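Local atomic coordinates of dehydroascorbate reductase (Chlamydomonas reinhardtii, PDB entry 5XFT), a protein that probably catalyses the glutathione-dependent reduction of dehydroascorbate to ascorbate. Residues A[5-10]-A[26-31]; A[34-39]-A[84-89]. All coordinates share one frame; numbering follows the deposited sequence.

Interaction 1 (A[5-10]-A[26-31]); sequences TTIYVK and RVLLAY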
ATOM      1  N   THR A   5       4.193  15.595 -11.740  1.00 18.14           N
ATOM      2  CA  THR A   5       4.493  14.190 -11.960  1.00 19.86           C
ATOM      3  C   THR A   5       3.224  13.404 -12.286  1.00 14.92           C
ATOM      4  O   THR A   5       2.178  13.591 -11.655  1.00  7.29           O
ATOM      5  CB  THR A   5       5.175  13.613 -10.719  1.00 20.22           C
ATOM      6  OG1 THR A   5       6.457  14.233 -10.560  1.00 29.49           O
ATOM      7  CG2 THR A   5       5.348  12.110 -10.837  1.00 16.98           C
ATOM      8  N   THR A   6       3.322  12.524 -13.282  1.00  9.01           N
ATOM      9  CA  THR A   6       2.249  11.588 -13.593  1.00 13.04           C
ATOM     10  C   THR A   6       2.491  10.261 -12.881  1.00  9.94           C
ATOM     11  O   THR A   6       3.596   9.714 -12.929  1.00 10.75           O
ATOM     12  CB  THR A   6       2.150  11.345 -15.099  1.00 13.71           C
ATOM     13  OG1 THR A   6       2.121  12.599 -15.781  1.00 17.19           O
ATOM     14  CG2 THR A   6       0.878  10.559 -15.432  1.00 15.46           C
ATOM     15  N   ILE A   7       1.456   9.737 -12.247  1.00  9.37           N
ATOM     16  CA  ILE A   7       1.522   8.454 -11.566  1.00 12.80           C
ATOM     17  C   ILE A   7       0.499   7.545 -12.235  1.00 13.36           C
ATOM     18  O   ILE A   7      -0.711   7.705 -12.048  1.00 17.17           O
ATOM     19  CB  ILE A   7       1.271   8.580 -10.061  1.00  9.32           C
ATOM     20  CG1 ILE A   7       2.171   9.664  -9.474  1.00  8.29           C
ATOM     21  CG2 ILE A   7       1.577   7.263  -9.361  1.00  7.28           C
ATOM     22  CD1 ILE A   7       2.012   9.823  -7.964  1.00  9.46           C
ATOM     23  N   TYR A   8       0.984   6.607 -13.042  1.00 16.52           N
ATOM     24  CA  TYR A   8       0.150   5.584 -13.655  1.00 13.22           C
ATOM     25  C   TYR A   8      -0.115   4.497 -12.627  1.00 17.07           C
ATOM     26  O   TYR A   8       0.827   3.849 -12.135  1.00 16.57           O
ATOM     27  CB  TYR A   8       0.822   5.006 -14.892  1.00  3.35           C
ATOM     28  CG  TYR A   8       1.183   6.051 -15.911  1.00  6.52           C
ATOM     29  CD1 TYR A   8       0.342   6.331 -16.975  1.00 10.00           C
ATOM     30  CD2 TYR A   8       2.370   6.759 -15.810  1.00  5.93           C
ATOM     31  CE1 TYR A   8       0.673   7.290 -17.907  1.00 10.79           C
ATOM     32  CE2 TYR A   8       2.706   7.722 -16.729  1.00  9.70           C
ATOM     33  CZ  TYR A   8       1.857   7.987 -17.775  1.00 11.12           C
ATOM     34  OH  TYR A   8       2.200   8.946 -18.706  1.00  8.39           O
ATOM     35  N   VAL A   9      -1.400   4.317 -12.303  1.00 11.92           N
ATOM     36  CA  VAL A   9      -1.860   3.395 -11.278  1.00 15.69           C
ATOM     37  C   VAL A   9      -2.978   2.543 -11.861  1.00 11.19           C
ATOM     38  O   VAL A   9      -3.463   2.787 -12.965  1.00  4.83           O
ATOM     39  CB  VAL A   9      -2.353   4.127 -10.014  1.00 19.86           C
ATOM     40  CG1 VAL A   9      -1.221   4.901  -9.363  1.00 19.39           C
ATOM     41  CG2 VAL A   9      -3.506   5.055 -10.362  1.00 15.48           C
ATOM     42  N   LYS A  10      -3.386   1.528 -11.098  1.00  8.65           N
ATOM     43  CA  LYS A  10      -4.494   0.685 -11.519  1.00  8.32           C
ATOM     44  C   LYS A  10      -5.808   1.427 -11.289  1.00 18.14           C
ATOM     45  O   LYS A  10      -6.082   1.894 -10.178  1.00 22.79           O
ATOM     46  CB  LYS A  10      -4.476  -0.637 -10.763  1.00  4.60           C
ATOM     47  CG  LYS A  10      -5.753  -1.451 -10.940  1.00 13.30           C
ATOM     48  CD  LYS A  10      -5.907  -2.527  -9.875  1.00 23.11           C
ATOM     49  CE  LYS A  10      -7.113  -3.408 -10.158  1.00 30.32           C
ATOM     50  NZ  LYS A  10      -6.766  -4.821 -10.469  1.00 38.34           N
ATOM     51  N   ARG A  26       1.035   2.576  -2.207  1.00 14.58           N
ATOM     52  CA  ARG A  26       2.213   2.993  -1.454  1.00  8.54           C
ATOM     53  C   ARG A  26       2.843   4.239  -2.067  1.00 11.05           C
ATOM     54  O   ARG A  26       3.177   5.199  -1.355  1.00 10.48           O
ATOM     55  CB  ARG A  26       3.233   1.853  -1.381  1.00 10.53           C
ATOM     56  CG  ARG A  26       4.659   2.347  -1.113  1.00 19.95           C
ATOM     57  CD  ARG A  26       5.731   1.282  -1.418  1.00 20.23           C
ATOM     58  NE  ARG A  26       6.880   1.430  -0.537  1.00 16.53           N
ATOM     59  CZ  ARG A  26       8.005   0.744  -0.710  1.00 19.36           C
ATOM     60  NH1 ARG A  26       8.092  -0.126  -1.711  1.00 15.74           N
ATOM     61  NH2 ARG A  26       9.038   0.891   0.108  1.00 21.84           N
ATOM     62  N   VAL A  27       2.994   4.258  -3.394  1.00  5.95           N
ATOM     63  CA  VAL A  27       3.537   5.455  -4.035  1.00  7.07           C
ATOM     64  C   VAL A  27       2.643   6.666  -3.779  1.00 14.50           C
ATOM     65  O   VAL A  27       3.125   7.750  -3.420  1.00 21.27           O
ATOM     66  CB  VAL A  27       3.744   5.202  -5.537  1.00  5.40           C
ATOM     67  CG1 VAL A  27       4.074   6.497  -6.252  1.00  7.65           C
ATOM     68  CG2 VAL A  27       4.848   4.185  -5.729  1.00  5.35           C
ATOM     69  N   LEU A  28       1.325   6.496  -3.939  1.00 16.51           N
ATOM     70  CA  LEU A  28       0.382   7.592  -3.724  1.00 17.75           C
ATOM     71  C   LEU A  28       0.463   8.134  -2.304  1.00 24.01           C
ATOM     72  O   LEU A  28       0.476   9.355  -2.091  1.00 25.09           O
ATOM     73  CB  LEU A  28      -1.040   7.123  -4.019  1.00 17.12           C
ATOM     74  CG  LEU A  28      -1.357   6.651  -5.430  1.00 16.99           C
ATOM     75  CD1 LEU A  28      -2.762   6.119  -5.471  1.00 16.78           C
ATOM     76  CD2 LEU A  28      -1.196   7.800  -6.377  1.00 12.02           C
ATOM     77  N   LEU A  29       0.480   7.238  -1.313  1.00 23.15           N
ATOM     78  CA  LEU A  29       0.628   7.681   0.071  1.00 16.21           C
ATOM     79  C   LEU A  29       1.952   8.403   0.277  1.00 16.21           C
ATOM     80  O   LEU A  29       2.022   9.378   1.031  1.00 17.44           O
ATOM     81  CB  LEU A  29       0.505   6.498   1.033  1.00 14.51           C
ATOM     82  CG  LEU A  29      -0.885   5.886   1.221  1.00 13.57           C
ATOM     83  CD1 LEU A  29      -0.835   4.656   2.070  1.00  6.59           C
ATOM     84  CD2 LEU A  29      -1.818   6.899   1.833  1.00 17.91           C
ATOM     85  N   ALA A  30       3.014   7.949  -0.393  1.00 23.24           N
ATOM     86  CA  ALA A  30       4.292   8.651  -0.294  1.00 22.44           C
ATOM     87  C   ALA A  30       4.185  10.082  -0.812  1.00 24.70           C
ATOM     88  O   ALA A  30       4.691  11.016  -0.181  1.00 26.04           O
ATOM     89  CB  ALA A  30       5.371   7.885  -1.053  1.00 15.81           C
ATOM     90  N   TYR A  31       3.528  10.276  -1.959  1.00 25.09           N
ATOM     91  CA  TYR A  31       3.374  11.627  -2.497  1.00 22.28           C
ATOM     92  C   TYR A  31       2.499  12.495  -1.597  1.00 30.27           C
ATOM     93  O   TYR A  31       2.783  13.684  -1.405  1.00 35.87           O
ATOM     94  CB  TYR A  31       2.797  11.564  -3.911  1.00 15.75           C
ATOM     95  CG  TYR A  31       3.857  11.440  -4.973  1.00  9.44           C
ATOM     96  CD1 TYR A  31       4.498  10.230  -5.204  1.00 11.88           C
ATOM     97  CD2 TYR A  31       4.226  12.536  -5.738  1.00 13.05           C
ATOM     98  CE1 TYR A  31       5.483  10.115  -6.165  1.00 13.30           C
ATOM     99  CE2 TYR A  31       5.206  12.433  -6.703  1.00 16.27           C
ATOM    100  CZ  TYR A  31       5.833  11.224  -6.914  1.00 17.17           C
ATOM    101  OH  TYR A  31       6.812  11.124  -7.881  1.00 14.07           O
TER
HETATM  102  O   HOH W   1       8.133  13.341  -8.599  1.00 24.98           O

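Interaction 2 (A[34-39]-A[84-89]); sequences KKLPYK and KQHPEP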
ATOM      1  N   LYS A  34       4.475  13.758   1.566  1.00 23.96           N
ATOM      2  CA  LYS A  34       5.349  14.879   1.266  1.00 19.76           C
ATOM      3  C   LYS A  34       4.616  16.057   0.638  1.00 21.59           C
ATOM      4  O   LYS A  34       5.270  17.007   0.195  1.00 26.39           O
ATOM      5  CB  LYS A  34       6.487  14.430   0.347  1.00 18.32           C
ATOM      6  CG  LYS A  34       7.359  13.353   0.948  1.00 19.61           C
ATOM      7  CD  LYS A  34       8.194  12.643  -0.101  1.00 22.88           C
ATOM      8  CE  LYS A  34       9.568  12.289   0.452  1.00 26.75           C
ATOM      9  NZ  LYS A  34      10.218  13.475   1.087  1.00 36.49           N
ATOM     10  N   LYS A  35       3.283  16.014   0.586  1.00 30.55           N
ATOM     11  CA  LYS A  35       2.467  17.099   0.034  1.00 34.69           C
ATOM     12  C   LYS A  35       2.936  17.512  -1.360  1.00 35.14           C
ATOM     13  O   LYS A  35       2.785  18.667  -1.762  1.00 33.18           O
ATOM     14  CB  LYS A  35       2.444  18.305   0.975  1.00 41.33           C
ATOM     15  CG  LYS A  35       2.140  17.942   2.415  1.00 49.02           C
ATOM     16  CD  LYS A  35       1.460  19.081   3.158  1.00 56.54           C
ATOM     17  CE  LYS A  35       1.557  18.860   4.660  1.00 62.29           C
ATOM     18  NZ  LYS A  35       0.756  17.665   5.077  1.00 63.96           N
ATOM     19  N   LEU A  36       3.534  16.564  -2.106  1.00 37.76           N
ATOM     20  CA  LEU A  36       3.946  16.834  -3.475  1.00 29.53           C
ATOM     21  C   LEU A  36       2.752  16.690  -4.413  1.00 34.06           C
ATOM     22  O   LEU A  36       1.959  15.755  -4.271  1.00 43.37           O
ATOM     23  CB  LEU A  36       5.057  15.885  -3.905  1.00 25.87           C
ATOM     24  CG  LEU A  36       6.397  16.112  -3.214  1.00 24.87           C
ATOM     25  CD1 LEU A  36       7.271  14.883  -3.344  1.00 25.03           C
ATOM     26  CD2 LEU A  36       7.083  17.317  -3.820  1.00 23.35           C
ATOM     27  N   PRO A  37       2.594  17.600  -5.366  1.00 33.39           N
ATOM     28  CA  PRO A  37       1.486  17.474  -6.316  1.00 30.85           C
ATOM     29  C   PRO A  37       1.763  16.387  -7.343  1.00 25.13           C
ATOM     30  O   PRO A  37       2.909  16.101  -7.700  1.00 19.20           O
ATOM     31  CB  PRO A  37       1.418  18.860  -6.969  1.00 34.28           C
ATOM     32  CG  PRO A  37       2.829  19.364  -6.895  1.00 36.23           C
ATOM     33  CD  PRO A  37       3.418  18.796  -5.620  1.00 34.88           C
ATOM     34  N   TYR A  38       0.686  15.777  -7.818  1.00 19.79           N
ATOM     35  CA  TYR A  38       0.788  14.714  -8.804  1.00 17.59           C
ATOM     36  C   TYR A  38      -0.530  14.635  -9.555  1.00 27.48           C
ATOM     37  O   TYR A  38      -1.550  15.181  -9.126  1.00 21.75           O
ATOM     38  CB  TYR A  38       1.117  13.375  -8.143  1.00 20.66           C
ATOM     39  CG  TYR A  38       0.055  12.931  -7.162  1.00 20.71           C
ATOM     40  CD1 TYR A  38       0.110  13.312  -5.826  1.00 14.63           C
ATOM     41  CD2 TYR A  38      -1.010  12.143  -7.576  1.00 20.92           C
ATOM     42  CE1 TYR A  38      -0.867  12.917  -4.937  1.00 15.93           C
ATOM     43  CE2 TYR A  38      -1.986  11.740  -6.692  1.00 19.78           C
ATOM     44  CZ  TYR A  38      -1.910  12.129  -5.377  1.00 16.51           C
ATOM     45  OH  TYR A  38      -2.889  11.727  -4.505  1.00 14.34           O
ATOM     46  N   LYS A  39      -0.499  13.929 -10.682  1.00 29.68           N
ATOM     47  CA  LYS A  39      -1.699  13.655 -11.452  1.00 23.65           C
ATOM     48  C   LYS A  39      -1.777  12.158 -11.710  1.00 19.44           C
ATOM     49  O   LYS A  39      -0.813  11.563 -12.197  1.00 16.33           O
ATOM     50  CB  LYS A  39      -1.692  14.432 -12.769  1.00 31.38           C
ATOM     51  CG  LYS A  39      -3.078  14.695 -13.309  1.00 47.05           C
ATOM     52  CD  LYS A  39      -3.230  14.154 -14.712  1.00 59.49           C
ATOM     53  CE  LYS A  39      -4.693  13.952 -15.055  1.00 66.44           C
ATOM     54  NZ  LYS A  39      -4.855  12.884 -16.075  1.00 68.15           N
ATOM     55  N   LYS A  84      15.333  10.763  -2.120  1.00 38.04           N
ATOM     56  CA  LYS A  84      16.583  11.416  -2.490  1.00 30.67           C
ATOM     57  C   LYS A  84      16.330  12.799  -3.073  1.00 32.44           C
ATOM     58  O   LYS A  84      17.038  13.757  -2.748  1.00 37.96           O
ATOM     59  CB  LYS A  84      17.353  10.551  -3.485  1.00 31.96           C
ATOM     60  CG  LYS A  84      18.749  11.063  -3.792  1.00 31.23           C
ATOM     61  CD  LYS A  84      19.415  10.219  -4.867  1.00 36.41           C
ATOM     62  CE  LYS A  84      20.766  10.795  -5.252  1.00 44.90           C
ATOM     63  NZ  LYS A  84      21.323  10.167  -6.486  1.00 48.24           N
ATOM     64  N   GLN A  85      15.323  12.925  -3.940  1.00 30.98           N
ATOM     65  CA  GLN A  85      15.076  14.210  -4.587  1.00 30.10           C
ATOM     66  C   GLN A  85      14.365  15.203  -3.671  1.00 29.95           C
ATOM     67  O   GLN A  85      14.546  16.416  -3.828  1.00 29.68           O
ATOM     68  CB  GLN A  85      14.270  14.010  -5.871  1.00 33.77           C
ATOM     69  CG  GLN A  85      14.960  13.129  -6.900  1.00 42.53           C
ATOM     70  CD  GLN A  85      16.375  13.588  -7.216  1.00 47.87           C
ATOM     71  OE1 GLN A  85      17.337  12.827  -7.073  1.00 51.98           O
ATOM     72  NE2 GLN A  85      16.511  14.837  -7.650  1.00 42.20           N
ATOM     73  N   HIS A  86      13.566  14.725  -2.717  1.00 23.90           N
ATOM     74  CA  HIS A  86      12.801  15.592  -1.818  1.00 25.90           C
ATOM     75  C   HIS A  86      12.998  15.133  -0.378  1.00 33.70           C
ATOM     76  O   HIS A  86      12.140  14.451   0.191  1.00 36.79           O
ATOM     77  CB  HIS A  86      11.318  15.596  -2.185  1.00 28.79           C
ATOM     78  CG  HIS A  86      11.063  15.826  -3.641  1.00 32.83           C
ATOM     79  ND1 HIS A  86      10.856  17.080  -4.170  1.00 32.10           N
ATOM     80  CD2 HIS A  86      10.998  14.962  -4.681  1.00 32.13           C
ATOM     81  CE1 HIS A  86      10.668  16.979  -5.474  1.00 35.75           C
ATOM     82  NE2 HIS A  86      10.749  15.703  -5.808  1.00 36.83           N
ATOM     83  N   PRO A  87      14.117  15.512   0.248  1.00 35.71           N
ATOM     84  CA  PRO A  87      14.376  15.045   1.621  1.00 34.46           C
ATOM     85  C   PRO A  87      13.405  15.606   2.648  1.00 32.70           C
ATOM     86  O   PRO A  87      13.202  14.974   3.693  1.00 35.23           O
ATOM     87  CB  PRO A  87      15.816  15.512   1.882  1.00 38.36           C
ATOM     88  CG  PRO A  87      16.401  15.749   0.511  1.00 35.94           C
ATOM     89  CD  PRO A  87      15.260  16.244  -0.316  1.00 35.92           C
ATOM     90  N   GLU A  88      12.787  16.749   2.374  1.00 34.49           N
ATOM     91  CA  GLU A  88      11.718  17.289   3.211  1.00 39.84           C
ATOM     92  C   GLU A  88      10.369  17.356   2.483  1.00 39.06           C
ATOM     93  O   GLU A  88      10.294  17.866   1.368  1.00 47.54           O
ATOM     94  CB  GLU A  88      12.087  18.695   3.698  1.00 53.20           C
ATOM     95  CG  GLU A  88      11.938  18.904   5.198  1.00 66.06           C
ATOM     96  CD  GLU A  88      12.861  18.001   5.981  1.00 78.59           C
ATOM     97  OE1 GLU A  88      12.383  17.264   6.851  1.00 81.88           O
ATOM     98  OE2 GLU A  88      14.089  18.029   5.679  1.00 82.69           O
ATOM     99  N   PRO A  89       9.283  16.891   3.122  1.00 37.10           N
ATOM    100  CA  PRO A  89       9.174  16.225   4.426  1.00 33.72           C
ATOM    101  C   PRO A  89       9.739  14.814   4.383  1.00 37.65           C
ATOM    102  O   PRO A  89       9.561  14.127   3.381  1.00 35.87           O
ATOM    103  CB  PRO A  89       7.666  16.197   4.685  1.00 29.96           C
ATOM    104  CG  PRO A  89       7.104  17.276   3.820  1.00 34.26           C
ATOM    105  CD  PRO A  89       7.966  17.305   2.606  1.00 34.38           C
TER

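Interaction 1 (A[5-10]-A[26-31])
One water molecule bridges T5 and Y31, lying 2.7 Å from T5 OG1 and 2.7 Å from Y31 OH. T5 OG1 and Y31 OH themselves stay 4.1 Å apart, so the water is their polar link, while the methyl of the same threonine makes the direct contact: T5 CG2 lies 3.4 Å from Y31 OH and approaches the ring obliquely. Further along the strand, I7 covers the tyrosine ring. Its CD1, held extended from the backbone by an anti chi2 of -178°, sits over the centre of one face, 3.8 Å from the ring centroid and only 13° off the normal, a CH-pi contact. The second branch of I7 turns to the preceding turn of the helix, where CG2 meets V27 CG1 and L28 CD2, each at 4.1 Å. This is a strand laid against a helix in the thioredoxin-like domain of a glutathione S-transferase fold: strand 5-12 is followed, after the short strand 17-18, by helix 22-33, whose segment runs nearly antiparallel to it at 152°, with the axes 10.1 Å apart. V9 and L28 reach toward each other tip to tip through V9 CG1 and L28 CD2. V9 also touches the C21/C24 pair at the helix start, consistent with a thioredoxin-type CxxC pattern. Helices 75-85 and 153-173 also flank this helix, V27 touching I78 and L29 touching P160.

Interaction 2 (A[34-39]-A[84-89])
The amino group of K34 points between two main-chain carbonyls, donating to H86 O and P89 O, the second belonging to a proline that follows a cis peptide bond. Both modelled separations are very short, 2.3 Å from K34 NZ to H86 O and 2.5 Å from K34 NZ to P89 O, so the exact lengths are doubtful, though the amino group sits near both oxygens. The chain bends at its outer torsions, chi3 and chi4; chi4 of -51° places NZ out of line with the rest of the side chain. Two partly negative carbonyl oxygens would probably favour the charged form of the lysine. The cis bond joins E88 to P89, and the P89 ring lies against the K34 backbone, with P89 CD 3.6 Å from K34 O. Beside this polar site, L36 lies over one face of the H86 imidazole. L36 CD1 is 4.0 Å from the ring centroid, 17° off the normal, and L36 CD2 comes within 3.8 Å of H86 ND1. An alanine in place of L36 would remove both methyls and would probably open a gap over this face, leaving the imidazole freer to turn. K35, with positive phi, is the C-prime residue of the Schellman motif that ends helix 22-33. The contact thus joins the loop leading from that helix to strand 38-43 with the chain leaving helix 75-85, where L82 packs against both K34 and L36.

In the fold
From the N terminus, strand 5-12 is laid down first; the chain then passes through strand 17-18 and enters helix 22-33, where interaction 1 closes a loop of 15 residues. Interaction 2 opens just past the end of that helix, and its 44 intervening residues include the rest of strand 38-43, strands 62-64 and 72-73, and most of helix 75-85. The two contacts therefore stand in series, neither nested nor crossed. Strand 38-43 runs parallel to strand 5-12, completing a beta-alpha-beta crossover, and the segments meet in the sheet: T5 O is 2.9 Å from K39 N and I7 N is 2.9 Å from K39 O, both probable hydrogen bonds. Interaction 1 ties the helix to the sheet; interaction 2 ties the loop after it to the exit from helix 75-85.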